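PDB 5DK5: 3'-5' exonuclease crn-4 from Caenorhabditis elegans, which degrades RNA and DNA from the 3' end as a metal-dependent DEDDh exonuclease and takes part in apoptotic DNA degradation. Local coordinates for residues D121-Q133 against G243-T255. Residues are numbered along the deposited sequence; the frame is centred on the assembly and turned at random.
With IPA (isopropyl alcohol), chain M; IPA (isopropyl alcohol), chain L.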
loop_
_atom_site.group_PDB
_atom_site.type_symbol
_atom_site.label_atom_id
_atom_site.label_comp_id
_atom_site.label_asym_id
_atom_site.label_seq_id
_atom_site.Cartn_x
_atom_site.Cartn_y
_atom_site.Cartn_z
ATOM N N ASP B 121 5.900 23.537 9.427
ATOM C CA ASP B 121 7.256 23.745 8.930
ATOM C C ASP B 121 7.273 23.901 7.410
ATOM O O ASP B 121 8.315 24.179 6.822
ATOM C CB ASP B 121 8.162 22.589 9.356
ATOM C CG ASP B 121 7.789 21.277 8.701
ATOM O OD1 ASP B 121 6.604 21.089 8.353
ATOM O OD2 ASP B 121 8.687 20.426 8.541
ATOM N N SER B 122 6.115 23.727 6.780
ATOM C CA SER B 122 5.988 23.921 5.339
ATOM C C SER B 122 4.519 24.010 4.947
ATOM O O SER B 122 3.635 23.942 5.799
ATOM C CB SER B 122 6.670 22.784 4.569
ATOM O OG SER B 122 5.975 21.560 4.736
ATOM N N ARG B 123 4.268 24.161 3.652
ATOM C CA ARG B 123 2.907 24.233 3.137
ATOM C C ARG B 123 2.276 22.849 3.067
ATOM O O ARG B 123 1.055 22.718 3.021
ATOM C CB ARG B 123 2.890 24.883 1.751
ATOM C CG ARG B 123 3.730 24.155 0.705
ATOM C CD ARG B 123 3.594 24.798 -0.668
ATOM N NE ARG B 123 4.024 26.195 -0.668
ATOM C CZ ARG B 123 3.889 27.023 -1.701
ATOM N NH1 ARG B 123 3.328 26.605 -2.828
ATOM N NH2 ARG B 123 4.313 28.276 -1.606
ATOM N N GLN B 124 3.121 21.822 3.070
ATOM C CA GLN B 124 2.687 20.451 2.818
ATOM C C GLN B 124 1.536 19.995 3.715
ATOM O O GLN B 124 0.570 19.406 3.231
ATOM C CB GLN B 124 3.870 19.494 2.988
ATOM C CG GLN B 124 5.039 19.784 2.061
ATOM C CD GLN B 124 4.650 19.704 0.599
ATOM O OE1 GLN B 124 3.844 18.862 0.207
ATOM N NE2 GLN B 124 5.211 20.590 -0.214
ATOM N N ASP B 125 1.641 20.267 5.011
ATOM C CA ASP B 125 0.672 19.759 5.981
ATOM C C ASP B 125 -0.769 20.162 5.665
ATOM O O ASP B 125 -1.674 19.331 5.724
ATOM C CB ASP B 125 1.030 20.236 7.392
ATOM C CG ASP B 125 2.288 19.578 7.930
ATOM O OD1 ASP B 125 3.388 20.132 7.722
ATOM O OD2 ASP B 125 2.176 18.508 8.564
ATOM N N LEU B 126 -0.979 21.431 5.326
ATOM C CA LEU B 126 -2.332 21.948 5.133
ATOM C C LEU B 126 -2.711 22.112 3.661
ATOM O O LEU B 126 -3.827 21.770 3.268
ATOM C CB LEU B 126 -2.489 23.283 5.864
ATOM C CG LEU B 126 -2.435 23.207 7.396
ATOM C CD1 LEU B 126 -2.625 24.586 8.000
ATOM C CD2 LEU B 126 -3.475 22.242 7.959
ATOM N N TRP B 127 -1.801 22.626 2.842
ATOM C CA TRP B 127 -2.115 22.821 1.429
ATOM C C TRP B 127 -2.297 21.491 0.694
ATOM O O TRP B 127 -3.205 21.358 -0.125
ATOM C CB TRP B 127 -1.034 23.644 0.728
ATOM C CG TRP B 127 -1.014 23.414 -0.748
ATOM C CD1 TRP B 127 -1.913 23.876 -1.665
ATOM C CD2 TRP B 127 -0.052 22.646 -1.480
ATOM N NE1 TRP B 127 -1.567 23.447 -2.923
ATOM C CE2 TRP B 127 -0.428 22.691 -2.836
ATOM C CE3 TRP B 127 1.092 21.928 -1.119
ATOM C CZ2 TRP B 127 0.300 22.045 -3.832
ATOM C CZ3 TRP B 127 1.812 21.288 -2.109
ATOM C CH2 TRP B 127 1.414 21.351 -3.450
ATOM N N ARG B 128 -1.439 20.513 0.980
ATOM C CA ARG B 128 -1.504 19.219 0.293
ATOM C C ARG B 128 -2.208 18.156 1.127
ATOM O O ARG B 128 -3.289 17.690 0.767
ATOM C CB ARG B 128 -0.098 18.730 -0.077
ATOM C CG ARG B 128 -0.087 17.368 -0.778
ATOM C CD ARG B 128 1.295 17.014 -1.325
ATOM N NE ARG B 128 2.276 16.837 -0.260
ATOM C CZ ARG B 128 2.418 15.728 0.460
ATOM N NH1 ARG B 128 1.638 14.678 0.242
ATOM N NH2 ARG B 128 3.343 15.673 1.408
ATOM N N ILE B 129 -1.586 17.773 2.239
ATOM C CA ILE B 129 -2.053 16.642 3.036
ATOM C C ILE B 129 -3.474 16.849 3.547
ATOM O O ILE B 129 -4.335 15.989 3.357
ATOM C CB ILE B 129 -1.109 16.380 4.228
ATOM C CG1 ILE B 129 0.259 15.934 3.705
ATOM C CG2 ILE B 129 -1.704 15.332 5.182
ATOM C CD1 ILE B 129 1.323 15.743 4.774
ATOM N N ALA B 130 -3.723 17.979 4.199
ATOM C CA ALA B 130 -5.053 18.251 4.723
ATOM C C ALA B 130 -6.057 18.301 3.580
ATOM O O ALA B 130 -7.058 17.593 3.599
ATOM C CB ALA B 130 -5.073 19.547 5.513
ATOM N N GLN B 131 -5.770 19.115 2.569
ATOM C CA GLN B 131 -6.693 19.306 1.452
ATOM C C GLN B 131 -7.085 17.982 0.788
ATOM O O GLN B 131 -8.259 17.749 0.493
ATOM C CB GLN B 131 -6.078 20.245 0.410
ATOM C CG GLN B 131 -7.072 21.219 -0.189
ATOM C CD GLN B 131 -6.515 21.988 -1.371
ATOM O OE1 GLN B 131 -7.246 22.320 -2.304
ATOM N NE2 GLN B 131 -5.220 22.284 -1.337
ATOM N N TYR B 132 -6.103 17.115 0.560
ATOM C CA TYR B 132 -6.351 15.845 -0.117
ATOM C C TYR B 132 -7.153 14.894 0.766
ATOM O O TYR B 132 -8.073 14.223 0.292
ATOM C CB TYR B 132 -5.033 15.187 -0.525
ATOM C CG TYR B 132 -5.219 13.957 -1.383
ATOM C CD1 TYR B 132 -5.504 14.072 -2.736
ATOM C CD2 TYR B 132 -5.113 12.685 -0.842
ATOM C CE1 TYR B 132 -5.676 12.955 -3.526
ATOM C CE2 TYR B 132 -5.282 11.559 -1.626
ATOM C CZ TYR B 132 -5.563 11.701 -2.966
ATOM O OH TYR B 132 -5.735 10.583 -3.750
ATOM N N GLN B 133 -6.802 14.837 2.046
ATOM C CA GLN B 133 -7.510 13.987 2.995
ATOM C C GLN B 133 -8.960 14.441 3.152
ATOM O O GLN B 133 -9.863 13.614 3.296
ATOM C CB GLN B 133 -6.801 13.991 4.352
ATOM C CG GLN B 133 -7.448 13.104 5.408
ATOM C CD GLN B 133 -7.445 11.639 5.024
ATOM O OE1 GLN B 133 -6.396 10.993 4.996
ATOM N NE2 GLN B 133 -8.622 11.105 4.722
ATOM N N GLY B 243 4.980 18.202 -7.178
ATOM C CA GLY B 243 4.374 19.370 -6.566
ATOM C C GLY B 243 3.595 20.191 -7.573
ATOM O O GLY B 243 2.508 20.685 -7.274
ATOM N N LYS B 244 4.152 20.332 -8.772
ATOM C CA LYS B 244 3.501 21.080 -9.840
ATOM C C LYS B 244 2.174 20.431 -10.217
ATOM O O LYS B 244 1.189 21.123 -10.473
ATOM C CB LYS B 244 4.411 21.171 -11.066
ATOM C CG LYS B 244 5.757 21.826 -10.795
ATOM C CD LYS B 244 5.606 23.298 -10.443
ATOM C CE LYS B 244 6.957 23.953 -10.207
ATOM N NZ LYS B 244 6.826 25.380 -9.796
ATOM N N ILE B 245 2.157 19.101 -10.249
ATOM C CA ILE B 245 0.935 18.352 -10.522
ATOM C C ILE B 245 -0.090 18.568 -9.415
ATOM O O ILE B 245 -1.257 18.847 -9.687
ATOM C CB ILE B 245 1.216 16.837 -10.658
ATOM C CG1 ILE B 245 2.043 16.548 -11.915
ATOM C CG2 ILE B 245 -0.086 16.039 -10.675
ATOM C CD1 ILE B 245 1.313 16.778 -13.232
ATOM N N PHE B 246 0.352 18.417 -8.169
ATOM C CA PHE B 246 -0.506 18.625 -7.006
ATOM C C PHE B 246 -1.185 19.993 -7.045
ATOM O O PHE B 246 -2.352 20.127 -6.678
ATOM C CB PHE B 246 0.305 18.500 -5.711
ATOM C CG PHE B 246 0.990 17.170 -5.535
ATOM C CD1 PHE B 246 0.520 16.033 -6.169
ATOM C CD2 PHE B 246 2.111 17.061 -4.725
ATOM C CE1 PHE B 246 1.151 14.816 -6.001
ATOM C CE2 PHE B 246 2.746 15.847 -4.553
ATOM C CZ PHE B 246 2.265 14.723 -5.193
ATOM N N GLU B 247 -0.444 21.001 -7.492
ATOM C CA GLU B 247 -0.935 22.377 -7.502
ATOM C C GLU B 247 -2.143 22.550 -8.415
ATOM O O GLU B 247 -3.051 23.327 -8.116
ATOM C CB GLU B 247 0.177 23.337 -7.937
ATOM C CG GLU B 247 1.214 23.625 -6.858
ATOM C CD GLU B 247 2.438 24.352 -7.390
ATOM O OE1 GLU B 247 2.514 24.587 -8.615
ATOM O OE2 GLU B 247 3.326 24.689 -6.579
ATOM N N ARG B 248 -2.151 21.824 -9.527
ATOM C CA ARG B 248 -3.229 21.933 -10.502
ATOM C C ARG B 248 -4.412 21.049 -10.119
ATOM O O ARG B 248 -5.566 21.422 -10.322
ATOM C CB ARG B 248 -2.725 21.562 -11.899
ATOM C CG ARG B 248 -1.460 22.302 -12.330
ATOM C CD ARG B 248 -1.561 23.808 -12.110
ATOM N NE ARG B 248 -0.427 24.527 -12.695
ATOM C CZ ARG B 248 -0.391 25.020 -13.933
ATOM N NH1 ARG B 248 -1.427 24.885 -14.752
ATOM N NH2 ARG B 248 0.694 25.656 -14.355
ATOM N N VAL B 249 -4.119 19.878 -9.562
ATOM C CA VAL B 249 -5.159 18.932 -9.178
ATOM C C VAL B 249 -5.975 19.450 -7.999
ATOM O O VAL B 249 -7.204 19.474 -8.050
ATOM C CB VAL B 249 -4.558 17.559 -8.812
ATOM C CG1 VAL B 249 -5.632 16.622 -8.251
ATOM C CG2 VAL B 249 -3.893 16.939 -10.028
ATOM N N LEU B 250 -5.288 19.859 -6.937
ATOM C CA LEU B 250 -5.967 20.340 -5.740
ATOM C C LEU B 250 -6.679 21.661 -6.034
ATOM O O LEU B 250 -6.107 22.541 -6.680
ATOM C CB LEU B 250 -4.974 20.511 -4.592
ATOM C CG LEU B 250 -4.283 19.226 -4.132
ATOM C CD1 LEU B 250 -3.153 19.541 -3.171
ATOM C CD2 LEU B 250 -5.281 18.274 -3.482
ATOM N N PRO B 251 -7.933 21.807 -5.567
ATOM C CA PRO B 251 -8.711 23.015 -5.882
ATOM C C PRO B 251 -8.148 24.306 -5.287
ATOM O O PRO B 251 -8.156 25.330 -5.969
ATOM C CB PRO B 251 -10.093 22.709 -5.288
ATOM C CG PRO B 251 -9.860 21.645 -4.281
ATOM C CD PRO B 251 -8.730 20.829 -4.808
ATOM N N LEU B 252 -7.682 24.264 -4.043
ATOM C CA LEU B 252 -7.178 25.466 -3.381
ATOM C C LEU B 252 -5.671 25.618 -3.561
ATOM O O LEU B 252 -4.917 24.648 -3.478
ATOM C CB LEU B 252 -7.528 25.456 -1.890
ATOM C CG LEU B 252 -9.017 25.352 -1.548
ATOM C CD1 LEU B 252 -9.222 25.411 -0.042
ATOM C CD2 LEU B 252 -9.830 26.439 -2.239
ATOM N N VAL B 253 -5.255 26.858 -3.799
ATOM C CA VAL B 253 -3.864 27.201 -4.071
ATOM C C VAL B 253 -3.284 28.046 -2.939
ATOM O O VAL B 253 -3.999 28.821 -2.304
ATOM C CB VAL B 253 -3.750 27.963 -5.416
ATOM C CG1 VAL B 253 -2.614 28.991 -5.403
ATOM C CG2 VAL B 253 -3.580 26.981 -6.564
ATOM N N VAL B 254 -1.986 27.893 -2.693
ATOM C CA VAL B 254 -1.297 28.708 -1.701
ATOM C C VAL B 254 -1.141 30.133 -2.215
ATOM O O VAL B 254 -0.657 30.354 -3.326
ATOM C CB VAL B 254 0.094 28.134 -1.353
ATOM C CG1 VAL B 254 0.888 29.110 -0.477
ATOM C CG2 VAL B 254 -0.044 26.794 -0.655
ATOM N N THR B 255 -1.561 31.093 -1.398
ATOM C CA THR B 255 -1.423 32.508 -1.722
ATOM C C THR B 255 -0.644 33.220 -0.627
ATOM O O THR B 255 -1.098 33.321 0.511
ATOM C CB THR B 255 -2.791 33.191 -1.895
ATOM O OG1 THR B 255 -3.548 32.503 -2.899
ATOM C CG2 THR B 255 -2.626 34.646 -2.304
HETATM C C1 IPA M . -2.031 13.053 -2.668
HETATM C C2 IPA M . -1.063 14.000 -3.341
HETATM C C3 IPA M . -1.733 15.342 -3.542
HETATM O O2 IPA M . 0.074 14.154 -2.523
HETATM C C1 IPA L . 8.910 26.544 1.998
HETATM C C2 IPA L . 8.168 25.254 2.261
HETATM C C3 IPA L . 8.785 24.130 1.457
HETATM O O2 IPA L . 6.825 25.413 1.871
HETATM O O HOH W 1 2.966 24.312 -3.766
HETATM O O HOH W 2 -3.090 23.968 -5.359
#
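Helices 124-133 and 243-249 pass with their axes 10.9 Å apart at 57°; Arg128 comes nearest Phe246 and Tyr132 nearest Leu250, the first residue outside the second helix, before the chain turns into strand 253-255, where Val254 comes nearest Trp127. Large side chains span this separation, the Trp127 indole chief among them: with CG swung anti to the backbone N (chi1 157°), it reaches across, its six-membered ring running beside Phe246 CB and Glu247 CG (3.5 Å from Trp127 CZ2). Leu250 CD1 lies over one face, and Val254 CG2 packs 3.5 Å from Trp127 CG. The buried indole NE1 donates to a water that donates to the backbone O atoms of Glu247 and Leu252. Gln131, with a donor and an acceptor on one flat amide, serves the turn. Gln131 OE1 accepts from Leu252 N at 2.6 Å, and Gln131 NE2 gives to Leu252 O at 3.2 Å; NE2 also donates to Trp127 O, lying in its carbonyl plane, which fixes the amide's rotation. A leucine here would probably leave Leu252 N and Trp127 O without their amide partner, weakening the tie between helix and turn. Nearer the helix start, Arg123 spreads its guanidinium against Val254, CG1 over one face, while NH1 reaches Glu247 OE2 through a water. Arg128 lays CD against the Phe246 ring, its NE held by Gln124 OE1 in a nearly straight bond (177°). The contact joins the nuclease core, where Ile129 packs on strand 20-28, to the zinc-bearing C-terminal part: Leu252 lies beside Cys220, and strand 253-256 pairs with strand 216-219 at the sheet's edge.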